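FAD-binding oxidoreductase (Gulosibacter chungangensis, PDB 7PBG) oxidises 4-ethylphenol and related 4-alkylphenols, including by dehydrogenation to 4-vinylphenol, using a covalently bound FAD cofactor. Local coordinates at residues N89-G93 with G394-Y398; R4-D8 with L99-V103; P276-V281 with I315-Y321; E250-D254 with Y413-K417. One frame throughout, in Å; residues are numbered along the deposited sequence.

Interaction 1 (N89-G93 with G394-Y398). With FAD (flavin-adenine dinucleotide), chain C.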
# COMPACT_ATOMS: atom_id res chain seq x y z
N ASN A 89 11.81 -12.13 -16.26
CA ASN A 89 10.67 -12.63 -15.43
C ASN A 89 10.58 -14.16 -15.59
O ASN A 89 9.51 -14.67 -15.93
CB ASN A 89 9.41 -11.87 -15.79
CG ASN A 89 8.33 -11.94 -14.73
OD1 ASN A 89 8.63 -12.11 -13.53
ND2 ASN A 89 7.09 -11.81 -15.15
N LEU A 90 11.69 -14.86 -15.34
CA LEU A 90 11.79 -16.32 -15.46
C LEU A 90 10.76 -16.96 -14.54
O LEU A 90 10.64 -16.55 -13.36
CB LEU A 90 13.19 -16.78 -15.08
CG LEU A 90 14.28 -16.32 -16.04
CD1 LEU A 90 15.60 -16.78 -15.48
CD2 LEU A 90 14.07 -16.83 -17.46
N GLY A 91 10.05 -17.95 -15.09
CA GLY A 91 9.00 -18.70 -14.40
C GLY A 91 7.62 -18.11 -14.60
O GLY A 91 6.63 -18.76 -14.15
N TYR A 92 7.55 -16.93 -15.27
CA TYR A 92 6.30 -16.18 -15.48
C TYR A 92 6.24 -15.72 -16.94
O TYR A 92 5.31 -14.99 -17.27
CB TYR A 92 6.22 -15.01 -14.49
CG TYR A 92 6.17 -15.47 -13.05
CD1 TYR A 92 5.03 -16.01 -12.47
CD2 TYR A 92 7.24 -15.19 -12.23
CE1 TYR A 92 5.02 -16.39 -11.13
CE2 TYR A 92 7.25 -15.55 -10.90
CZ TYR A 92 6.11 -16.09 -10.33
OH TYR A 92 6.18 -16.44 -9.02
N GLY A 93 7.19 -16.12 -17.77
CA GLY A 93 7.15 -15.80 -19.20
C GLY A 93 8.43 -15.15 -19.68
O GLY A 93 8.52 -14.91 -20.86
N GLY A 394 14.60 -25.56 -15.89
CA GLY A 394 13.97 -24.26 -15.67
C GLY A 394 12.71 -24.48 -14.86
O GLY A 394 12.40 -25.65 -14.55
N HIS A 395 12.05 -23.38 -14.52
CA HIS A 395 10.87 -23.42 -13.64
C HIS A 395 9.68 -22.71 -14.24
O HIS A 395 9.80 -22.06 -15.29
CB HIS A 395 11.31 -22.93 -12.24
CG HIS A 395 11.89 -21.58 -12.24
ND1 HIS A 395 11.28 -20.47 -12.79
CD2 HIS A 395 13.03 -21.13 -11.68
CE1 HIS A 395 12.08 -19.44 -12.68
NE2 HIS A 395 13.11 -19.79 -11.92
N PHE A 396 8.57 -22.87 -13.53
CA PHE A 396 7.21 -22.48 -13.96
C PHE A 396 6.36 -22.45 -12.70
O PHE A 396 5.92 -23.49 -12.28
CB PHE A 396 6.77 -23.48 -15.02
CG PHE A 396 5.45 -23.23 -15.71
CD1 PHE A 396 5.34 -22.28 -16.69
CD2 PHE A 396 4.31 -23.95 -15.35
CE1 PHE A 396 4.14 -22.06 -17.34
CE2 PHE A 396 3.12 -23.74 -16.00
CZ PHE A 396 3.02 -22.80 -17.00
N PHE A 397 6.19 -21.27 -12.11
CA PHE A 397 5.78 -21.16 -10.69
C PHE A 397 4.29 -21.47 -10.53
O PHE A 397 3.48 -20.97 -11.30
CB PHE A 397 6.08 -19.77 -10.13
CG PHE A 397 7.54 -19.56 -9.86
CD1 PHE A 397 8.16 -20.17 -8.78
CD2 PHE A 397 8.28 -18.72 -10.66
CE1 PHE A 397 9.52 -20.01 -8.56
CE2 PHE A 397 9.64 -18.53 -10.44
CZ PHE A 397 10.24 -19.16 -9.36
N TYR A 398 3.98 -22.24 -9.52
CA TYR A 398 2.64 -22.33 -8.88
C TYR A 398 2.79 -21.79 -7.47
O TYR A 398 3.39 -22.48 -6.63
CB TYR A 398 2.17 -23.77 -8.86
CG TYR A 398 0.92 -24.02 -8.04
CD1 TYR A 398 -0.29 -23.50 -8.45
CD2 TYR A 398 0.97 -24.75 -6.87
CE1 TYR A 398 -1.43 -23.67 -7.68
CE2 TYR A 398 -0.17 -24.98 -6.13
CZ TYR A 398 -1.37 -24.41 -6.52
OH TYR A 398 -2.52 -24.58 -5.79
PA FAD C . 10.77 -7.61 -15.87
O1A FAD C . 10.78 -8.88 -16.66
O2A FAD C . 11.50 -6.41 -16.43
O5B FAD C . 9.28 -7.20 -15.64
C5B FAD C . 8.29 -8.14 -15.25
C4B FAD C . 6.96 -7.65 -15.77
O4B FAD C . 6.60 -6.39 -15.13
C3B FAD C . 6.89 -7.34 -17.27
O3B FAD C . 6.67 -8.52 -18.04
C2B FAD C . 5.78 -6.28 -17.34
O2B FAD C . 4.52 -6.92 -17.31
C1B FAD C . 6.05 -5.47 -16.07
N9A FAD C . 6.98 -4.38 -16.23
C8A FAD C . 8.30 -4.40 -15.91
N7A FAD C . 8.87 -3.26 -16.15
C5A FAD C . 7.90 -2.47 -16.72
C6A FAD C . 7.89 -1.13 -17.13
N6A FAD C . 8.99 -0.36 -17.13
N1A FAD C . 6.73 -0.65 -17.63
C2A FAD C . 5.63 -1.45 -17.63
N3A FAD C . 5.52 -2.71 -17.23
C4A FAD C . 6.70 -3.16 -16.78
N1 FAD C . 10.77 -13.31 -7.92
C2 FAD C . 10.61 -12.65 -6.79
O2 FAD C . 9.87 -11.64 -6.73
N3 FAD C . 11.31 -12.98 -5.68
C4 FAD C . 12.14 -14.06 -5.63
O4 FAD C . 12.81 -14.27 -4.60
C4X FAD C . 12.30 -14.81 -6.77
N5 FAD C . 13.08 -15.86 -6.71
C5X FAD C . 13.23 -16.58 -7.87
C6 FAD C . 14.08 -17.69 -7.84
C7 FAD C . 14.34 -18.45 -8.97
C7M FAD C . 15.28 -19.63 -8.88
C8 FAD C . 13.72 -18.07 -10.18
C8M FAD C . 13.97 -18.86 -11.43
C9 FAD C . 12.85 -17.00 -10.22
C9A FAD C . 12.59 -16.21 -9.08
N10 FAD C . 11.77 -15.09 -9.09
C10 FAD C . 11.60 -14.34 -7.94
C1' FAD C . 11.13 -14.60 -10.34
C2' FAD C . 12.00 -13.59 -11.11
O2' FAD C . 13.40 -14.03 -11.16
C3' FAD C . 12.03 -12.17 -10.53
O3' FAD C . 10.74 -11.77 -10.13
C4' FAD C . 12.62 -11.09 -11.44
O4' FAD C . 13.11 -9.99 -10.66
C5' FAD C . 11.59 -10.60 -12.43
O5' FAD C . 12.20 -10.19 -13.67
P FAD C . 12.63 -8.67 -13.92
O1P FAD C . 13.64 -8.65 -15.03
O2P FAD C . 13.03 -8.12 -12.59
O3P FAD C . 11.28 -7.95 -14.39
O HOH W 1 3.83 -19.13 -13.31

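Interaction 2 (R4-D8 with L99-V103)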
# COMPACT_ATOMS: atom_id res chain seq x y z
N ARG A 4 9.46 -12.17 -38.33
CA ARG A 4 9.47 -13.55 -37.77
C ARG A 4 8.03 -13.93 -37.39
O ARG A 4 7.67 -15.10 -37.50
CB ARG A 4 10.45 -13.63 -36.60
CG ARG A 4 9.98 -12.89 -35.36
CD ARG A 4 11.09 -12.78 -34.33
NE ARG A 4 11.62 -14.05 -33.88
CZ ARG A 4 11.45 -14.57 -32.67
NH1 ARG A 4 10.67 -13.97 -31.77
NH2 ARG A 4 12.00 -15.72 -32.36
N THR A 5 7.26 -12.95 -36.96
CA THR A 5 5.87 -13.09 -36.49
C THR A 5 5.19 -11.74 -36.77
O THR A 5 5.92 -10.71 -36.92
CB THR A 5 5.75 -13.46 -35.00
OG1 THR A 5 6.37 -12.43 -34.24
CG2 THR A 5 6.38 -14.79 -34.62
N LEU A 6 3.88 -11.74 -36.89
CA LEU A 6 3.10 -10.50 -36.99
C LEU A 6 1.92 -10.59 -36.04
O LEU A 6 1.35 -11.66 -35.86
CB LEU A 6 2.55 -10.28 -38.40
CG LEU A 6 3.55 -9.85 -39.46
CD1 LEU A 6 2.83 -9.74 -40.79
CD2 LEU A 6 4.22 -8.55 -39.10
N PRO A 7 1.48 -9.42 -35.53
CA PRO A 7 0.28 -9.37 -34.72
C PRO A 7 -0.93 -9.63 -35.63
O PRO A 7 -0.99 -9.05 -36.73
CB PRO A 7 0.31 -7.97 -34.08
CG PRO A 7 1.27 -7.15 -34.91
CD PRO A 7 2.13 -8.11 -35.70
N ASP A 8 -1.85 -10.48 -35.18
CA ASP A 8 -3.19 -10.63 -35.81
C ASP A 8 -3.76 -9.25 -36.18
O ASP A 8 -3.73 -8.33 -35.33
CB ASP A 8 -4.15 -11.39 -34.89
CG ASP A 8 -3.80 -12.85 -34.75
OD1 ASP A 8 -2.95 -13.33 -35.52
OD2 ASP A 8 -4.40 -13.51 -33.88
N LEU A 99 0.79 -11.89 -26.68
CA LEU A 99 0.33 -12.17 -28.07
C LEU A 99 1.50 -12.36 -29.02
O LEU A 99 2.44 -11.55 -29.08
CB LEU A 99 -0.50 -11.00 -28.58
CG LEU A 99 -1.87 -10.80 -27.93
CD1 LEU A 99 -2.54 -9.62 -28.60
CD2 LEU A 99 -2.72 -12.06 -28.01
N THR A 100 1.41 -13.38 -29.87
CA THR A 100 2.38 -13.56 -30.96
C THR A 100 2.43 -12.26 -31.79
O THR A 100 1.35 -11.75 -32.09
CB THR A 100 1.99 -14.78 -31.78
OG1 THR A 100 2.03 -15.90 -30.90
CG2 THR A 100 2.91 -14.95 -32.97
N GLY A 101 3.62 -11.76 -32.16
CA GLY A 101 3.77 -10.61 -33.06
C GLY A 101 3.81 -9.29 -32.31
O GLY A 101 4.02 -8.25 -32.95
N THR A 102 3.79 -9.33 -30.96
CA THR A 102 3.88 -8.10 -30.15
C THR A 102 5.26 -7.50 -30.39
O THR A 102 6.21 -8.28 -30.50
CB THR A 102 3.54 -8.39 -28.70
OG1 THR A 102 2.17 -8.81 -28.69
CG2 THR A 102 3.75 -7.20 -27.77
N VAL A 103 5.33 -6.18 -30.48
CA VAL A 103 6.62 -5.46 -30.52
C VAL A 103 7.08 -5.32 -29.07
O VAL A 103 6.30 -4.77 -28.26
CB VAL A 103 6.47 -4.11 -31.23
CG1 VAL A 103 7.69 -3.24 -31.05
CG2 VAL A 103 6.16 -4.30 -32.72
O HOH W 2 -1.21 -11.66 -32.43

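Interaction 3 (P276-V281 with I315-Y321)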
# COMPACT_ATOMS: atom_id res chain seq x y z
N PRO A 276 10.63 -15.29 7.60
CA PRO A 276 11.57 -16.32 7.25
C PRO A 276 11.04 -17.19 6.11
O PRO A 276 9.85 -17.16 5.83
CB PRO A 276 11.79 -17.08 8.57
CG PRO A 276 10.48 -16.88 9.31
CD PRO A 276 9.97 -15.52 8.90
N ILE A 277 11.94 -17.92 5.47
CA ILE A 277 11.57 -18.93 4.45
C ILE A 277 11.62 -20.32 5.10
O ILE A 277 12.41 -20.56 6.01
CB ILE A 277 12.46 -18.82 3.20
CG1 ILE A 277 13.93 -19.04 3.51
CG2 ILE A 277 12.25 -17.47 2.53
CD1 ILE A 277 14.83 -19.18 2.28
N VAL A 278 10.85 -21.21 4.56
CA VAL A 278 10.83 -22.63 5.01
C VAL A 278 10.98 -23.45 3.74
O VAL A 278 9.99 -23.50 2.96
CB VAL A 278 9.56 -23.00 5.79
CG1 VAL A 278 9.72 -24.40 6.37
CG2 VAL A 278 9.23 -21.98 6.87
N ARG A 279 12.18 -23.95 3.45
CA ARG A 279 12.33 -24.70 2.19
C ARG A 279 12.53 -26.18 2.46
O ARG A 279 13.06 -26.59 3.52
CB ARG A 279 13.45 -24.15 1.31
CG ARG A 279 14.77 -23.96 1.98
CD ARG A 279 15.73 -23.52 0.86
NE ARG A 279 15.37 -22.40 -0.01
CZ ARG A 279 16.22 -21.87 -0.91
NH1 ARG A 279 17.43 -22.39 -1.09
NH2 ARG A 279 15.85 -20.85 -1.67
N ASN A 280 12.20 -26.96 1.45
CA ASN A 280 12.46 -28.41 1.51
C ASN A 280 13.91 -28.69 1.13
O ASN A 280 14.58 -27.84 0.52
CB ASN A 280 11.45 -29.21 0.71
CG ASN A 280 11.53 -29.08 -0.80
OD1 ASN A 280 12.12 -28.15 -1.34
ND2 ASN A 280 10.86 -30.00 -1.46
N VAL A 281 14.36 -29.90 1.45
CA VAL A 281 15.78 -30.28 1.20
C VAL A 281 16.07 -30.19 -0.30
O VAL A 281 17.21 -29.75 -0.70
CB VAL A 281 16.14 -31.64 1.80
CG1 VAL A 281 15.38 -32.79 1.20
CG2 VAL A 281 17.64 -31.88 1.68
N ILE A 315 21.82 -30.92 6.58
CA ILE A 315 20.71 -29.95 6.76
C ILE A 315 19.47 -30.67 7.33
O ILE A 315 19.62 -31.45 8.29
CB ILE A 315 20.54 -29.13 5.46
CG1 ILE A 315 20.23 -29.99 4.23
CG2 ILE A 315 21.81 -28.33 5.19
CD1 ILE A 315 20.04 -29.16 2.98
N GLY A 316 18.29 -30.40 6.82
CA GLY A 316 17.05 -31.07 7.29
C GLY A 316 16.16 -31.32 6.11
O GLY A 316 16.41 -30.74 5.05
N HIS A 317 15.09 -32.08 6.29
CA HIS A 317 14.04 -32.18 5.25
C HIS A 317 13.37 -30.82 5.04
O HIS A 317 12.85 -30.59 3.93
CB HIS A 317 13.03 -33.25 5.67
CG HIS A 317 13.52 -34.62 5.37
ND1 HIS A 317 13.57 -35.11 4.08
CD2 HIS A 317 14.06 -35.58 6.15
CE1 HIS A 317 14.09 -36.32 4.09
NE2 HIS A 317 14.39 -36.64 5.35
N TRP A 318 13.29 -29.99 6.09
CA TRP A 318 12.84 -28.59 6.09
C TRP A 318 13.96 -27.77 6.72
O TRP A 318 14.55 -28.24 7.72
CB TRP A 318 11.51 -28.39 6.84
CG TRP A 318 10.39 -29.09 6.14
CD1 TRP A 318 9.79 -30.25 6.49
CD2 TRP A 318 9.77 -28.67 4.91
NE1 TRP A 318 8.84 -30.59 5.56
CE2 TRP A 318 8.79 -29.63 4.59
CE3 TRP A 318 9.92 -27.55 4.08
CZ2 TRP A 318 7.97 -29.52 3.46
CZ3 TRP A 318 9.13 -27.43 2.96
CH2 TRP A 318 8.17 -28.41 2.67
N ILE A 319 14.23 -26.62 6.13
CA ILE A 319 15.17 -25.65 6.69
C ILE A 319 14.43 -24.31 6.77
O ILE A 319 13.84 -23.85 5.77
CB ILE A 319 16.43 -25.55 5.80
CG1 ILE A 319 17.00 -26.91 5.40
CG2 ILE A 319 17.44 -24.66 6.48
CD1 ILE A 319 16.49 -27.45 4.10
N VAL A 320 14.51 -23.70 7.94
CA VAL A 320 14.09 -22.29 8.17
C VAL A 320 15.34 -21.43 8.08
O VAL A 320 16.29 -21.73 8.75
CB VAL A 320 13.36 -22.11 9.50
CG1 VAL A 320 13.09 -20.65 9.80
CG2 VAL A 320 12.09 -22.95 9.51
N TYR A 321 15.28 -20.40 7.25
CA TYR A 321 16.29 -19.33 7.25
C TYR A 321 15.63 -18.01 7.65
O TYR A 321 14.58 -17.66 7.10
CB TYR A 321 16.91 -19.18 5.86
CG TYR A 321 17.72 -20.37 5.43
CD1 TYR A 321 19.01 -20.58 5.92
CD2 TYR A 321 17.22 -21.29 4.52
CE1 TYR A 321 19.76 -21.65 5.50
CE2 TYR A 321 17.94 -22.40 4.15
CZ TYR A 321 19.23 -22.56 4.61
OH TYR A 321 19.92 -23.65 4.18

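Interaction 4 (E250-D254 with Y413-K417)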
# COMPACT_ATOMS: atom_id res chain seq x y z
N GLU A 250 14.36 -32.56 11.07
CA GLU A 250 14.80 -33.91 10.64
C GLU A 250 13.68 -34.63 9.87
O GLU A 250 13.95 -35.72 9.35
CB GLU A 250 15.28 -34.67 11.88
CG GLU A 250 14.17 -35.16 12.76
CD GLU A 250 14.62 -36.05 13.91
OE1 GLU A 250 15.82 -36.17 14.12
OE2 GLU A 250 13.73 -36.56 14.62
N ASN A 251 12.43 -34.17 9.97
CA ASN A 251 11.30 -34.96 9.44
C ASN A 251 10.54 -34.16 8.38
O ASN A 251 10.22 -32.99 8.64
CB ASN A 251 10.39 -35.40 10.59
CG ASN A 251 9.56 -36.62 10.27
OD1 ASN A 251 8.91 -36.72 9.21
ND2 ASN A 251 9.60 -37.58 11.18
N GLU A 252 10.14 -34.80 7.29
CA GLU A 252 9.23 -34.15 6.33
C GLU A 252 7.95 -33.73 7.05
O GLU A 252 7.29 -32.79 6.58
CB GLU A 252 8.82 -35.07 5.19
CG GLU A 252 9.84 -35.11 4.11
CD GLU A 252 9.34 -35.73 2.82
OE1 GLU A 252 8.12 -35.74 2.61
OE2 GLU A 252 10.20 -36.16 2.02
N ASP A 253 7.56 -34.51 8.05
CA ASP A 253 6.26 -34.27 8.73
C ASP A 253 6.41 -33.16 9.78
O ASP A 253 5.43 -32.87 10.43
CB ASP A 253 5.75 -35.53 9.40
CG ASP A 253 5.32 -36.61 8.43
OD1 ASP A 253 4.87 -36.26 7.30
OD2 ASP A 253 5.42 -37.78 8.83
N ASP A 254 7.55 -32.48 9.86
CA ASP A 254 7.70 -31.35 10.82
C ASP A 254 7.07 -30.06 10.27
O ASP A 254 6.94 -29.10 11.03
CB ASP A 254 9.16 -31.02 11.06
N TYR A 413 1.71 -29.56 0.58
CA TYR A 413 2.99 -30.25 0.29
C TYR A 413 2.73 -31.66 -0.23
O TYR A 413 3.26 -32.02 -1.30
CB TYR A 413 3.89 -30.36 1.51
CG TYR A 413 5.26 -30.91 1.22
CD1 TYR A 413 6.11 -30.24 0.37
CD2 TYR A 413 5.74 -32.10 1.77
CE1 TYR A 413 7.40 -30.67 0.09
CE2 TYR A 413 7.03 -32.56 1.48
CZ TYR A 413 7.88 -31.83 0.67
OH TYR A 413 9.20 -32.17 0.37
N GLU A 414 1.98 -32.47 0.53
CA GLU A 414 1.73 -33.90 0.17
C GLU A 414 1.02 -33.97 -1.18
O GLU A 414 1.42 -34.76 -2.01
CB GLU A 414 0.94 -34.63 1.27
CG GLU A 414 1.81 -34.92 2.49
CD GLU A 414 3.06 -35.77 2.22
OE1 GLU A 414 4.10 -35.58 2.93
OE2 GLU A 414 2.99 -36.62 1.29
N ASP A 415 -0.00 -33.15 -1.39
CA ASP A 415 -0.75 -33.14 -2.67
C ASP A 415 0.20 -32.76 -3.81
O ASP A 415 0.06 -33.33 -4.91
CB ASP A 415 -1.92 -32.17 -2.63
CG ASP A 415 -3.11 -32.64 -1.78
OD1 ASP A 415 -3.12 -33.80 -1.38
OD2 ASP A 415 -4.01 -31.83 -1.55
N THR A 416 1.05 -31.75 -3.62
CA THR A 416 1.91 -31.25 -4.71
C THR A 416 3.00 -32.29 -4.99
O THR A 416 3.35 -32.46 -6.13
CB THR A 416 2.43 -29.84 -4.42
OG1 THR A 416 1.33 -28.96 -4.20
CG2 THR A 416 3.27 -29.23 -5.52
N LYS A 417 3.55 -32.93 -3.95
CA LYS A 417 4.52 -34.05 -4.12
C LYS A 417 3.87 -35.13 -4.97
O LYS A 417 4.52 -35.62 -5.88
CB LYS A 417 4.91 -34.58 -2.74
CG LYS A 417 6.13 -35.48 -2.71
CD LYS A 417 6.68 -35.59 -1.31
CE LYS A 417 5.63 -36.09 -0.35
NZ LYS A 417 6.25 -36.60 0.89
O HOH W 3 9.20 -37.54 0.03

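Interaction 1 (N89-G93 with G394-Y398)
Two loop-like pieces of backbone meet at Gly91 and Phe396, whose CA atoms lie 4.2 Å apart. Residues 89-92 form a type II beta turn closed by Tyr92 N to Asn89 O (3.1 Å), and Gly91 takes the positive phi of this turn. A CB on Gly91 would point into the other segment and collide with the rings of His395 and Phe397, so glycine suits the site twice over. Its carbonyl accepts the one direct hydrogen bond across the contact, from Phe397 N to Gly91 O (3.3 Å, nearly straight), and water 1 bridges Gly91 O and Phe397 O at 2.9 and 2.7 Å.

Among the side chains, the rings of Tyr92 and Phe397 lie near parallel but slid apart, with centroids 5.0 Å apart and little overlap; Tyr92 CE2 and Phe397 CD2 approach to 3.3 Å. The His395 ring edge meets the turn, ND1 lying 3.3 Å from Gly91 CA and CE1 3.3 Å from Leu90 O. Its far nitrogen carries the covalent link to the flavin, His395 NE2 to FAD C8M at 1.4 Å, while Phe397 CZ approaches FAD C9 to 3.5 Å. Asn89 is held by Arg477 and Glu164. The FAD-binding turn thus meets the strand bearing the flavin-linked histidine, as in vanillyl-alcohol oxidase, a PCMH-type flavoprotein whose cap-domain histidine bonds the flavin 8-methyl carbon.

Interaction 2 (R4-D8 with L99-V103)
A type II beta turn, Leu99 to Thr102, leads into strand 103-106 of the FAD-binding domain, and the extended N-terminal segment 4-8 lies across its tip. Within the turn, Leu99 O accepts two hydrogen bonds from Thr102, one from N at 3.2 Å and one from OG1 at 2.8 Å, so threonine reinforces the backbone bond that closes the turn.

Van der Waals contact joins the segments, with no direct hydrogen bond between them. Gly101 sits at the centre, its CA 4.0 Å from that of Leu6 and 3.5 Å from Leu6 C. Its positive phi favours glycine, and a CB would run into Leu6 C and Pro7 N, so only the bare backbone lets the chains come this close. On the Thr5 side, CB meets Thr100 CG2 at 3.8 Å; on the Pro7 side, CD lies 3.3 Å from Gly101 O. Proline offers no amide hydrogen to bond here, but its ring packs well and also touches Phe15 of helix 12-26, against which Leu6 rests too.

Polar groups find partners in the neighbouring loop: Thr5 OG1 bonds to Lys54 O, Thr100 OG1 to Asp51 O, and Gly101 O to Ser56 OG. Arg4 forms salt bridges with Glu35 and Asp42. Between the two segments, water 2 makes the polar connection, accepting from Asp8 N at 3.1 Å and donating to Thr100 O at 2.6 Å.

Interaction 3 (P276-V281 with I315-Y321)
Strands 277-280 and 318-321 are antiparallel neighbours in the large cap-domain sheet, as in vanillyl-alcohol oxidase, their axes 4.6 Å apart at closest approach. Two hydrogen-bonded pairs satisfy four amides and four carbonyls: Ile277 N to Tyr321 O and Tyr321 N to Ile277 O, both 3.1 Å, then Arg279 N to Ile319 O and Ile319 N to Arg279 O, both 2.9 Å. A weak fifth bond, Val281 N to His317 O (3.0 Å), extends the pairing to the first turn of helix 281-288. In the non-hydrogen-bonded pairs, Val278 and Asn280 turn their backbones to Phe431 and Ala429, and Trp318 and Val320 turn theirs to Phe249 and Ile247; His317 and Trp318 form a classic bulge opposite Phe249.

Polar side chains are satisfied as well. Asp284 takes a salt bridge from Arg279 and a hydrogen bond with Tyr321 OH, and Arg279 NE bonds to Gln430. Asparagine suits position 280, the N-cap of the helix: OD1 accepts from Phe283 N and Ala429 N, while ND2 reaches Tyr427 O and Tyr413 OH. His317 NE2 pairs with Gln307, and Trp318 NE1 with Glu252 O.

Branched residues fill the rest, Val278 CG2 meeting Val320 CG2 at 4.0 Å on the face shared with Trp318. There Asn280 CB makes a CH-pi contact over the indole, 4.0 Å from the centroid of the six-membered ring of Trp318.

Interaction 4 (E250-D254 with Y413-K417)
Three charged side chains bridge backbones that stay far apart: the nearest CA atoms, Glu252 and Tyr413, are 9.5 Å from each other. The result is a salt-bridge network at the protein surface, joining the loop after strand 241-249 to helix 406-422. Lys417 is its hub, NZ lying 2.7 Å from Glu252 OE1 and 3.1 Å from Glu414 OE1. A long, flexible lysine suits this task, since it can reach across the gap while also pairing with a residue one helical turn earlier. Its positive charge offsets the repulsion between Glu252 OE1 and Glu414 OE1, which are 4.0 Å apart.

On the loop side, Asn251 OD1 accepts from Asp253 N at 2.8 Å, an Asx turn spanning Glu252, whose CA-to-CB bond points toward the helix. Asparagine is well matched to such a turn, having a short side chain that ends in an acceptor.

Tyr413 is the buried member of the contact: its ring meets Trp318 edge-to-face, its hydroxyl bonds to Asn280, and its edge presents CE2 to Glu252 OE1 at 3.5 Å. The second carboxylate oxygen joins through water 3, which lies 2.6 Å from Glu252 OE2 and accepts from Lys417 NZ at 3.2 Å.

In the fold
Interaction 1 is part of the FAD pocket and the reference point for the others. Interactions 3 and 4 lie to one side of it, their centres 21 and 23 Å away, and interaction 2 lies about 22 Å from it, between centres, where the N-terminal segment meets the FAD-binding domain, about 43 Å between centres from both. Interactions 1 and 3 share a sheet: 276-281 reaches toward the flavin, Arg279 coming within about 7 Å of FAD by its side chain and beside Glu152. Strand 393-402 runs on to helix 406-422, linking interaction 1 to interaction 4. Interactions 3 and 4 touch directly, with Trp318 NE1 2.9 Å from Glu252 O.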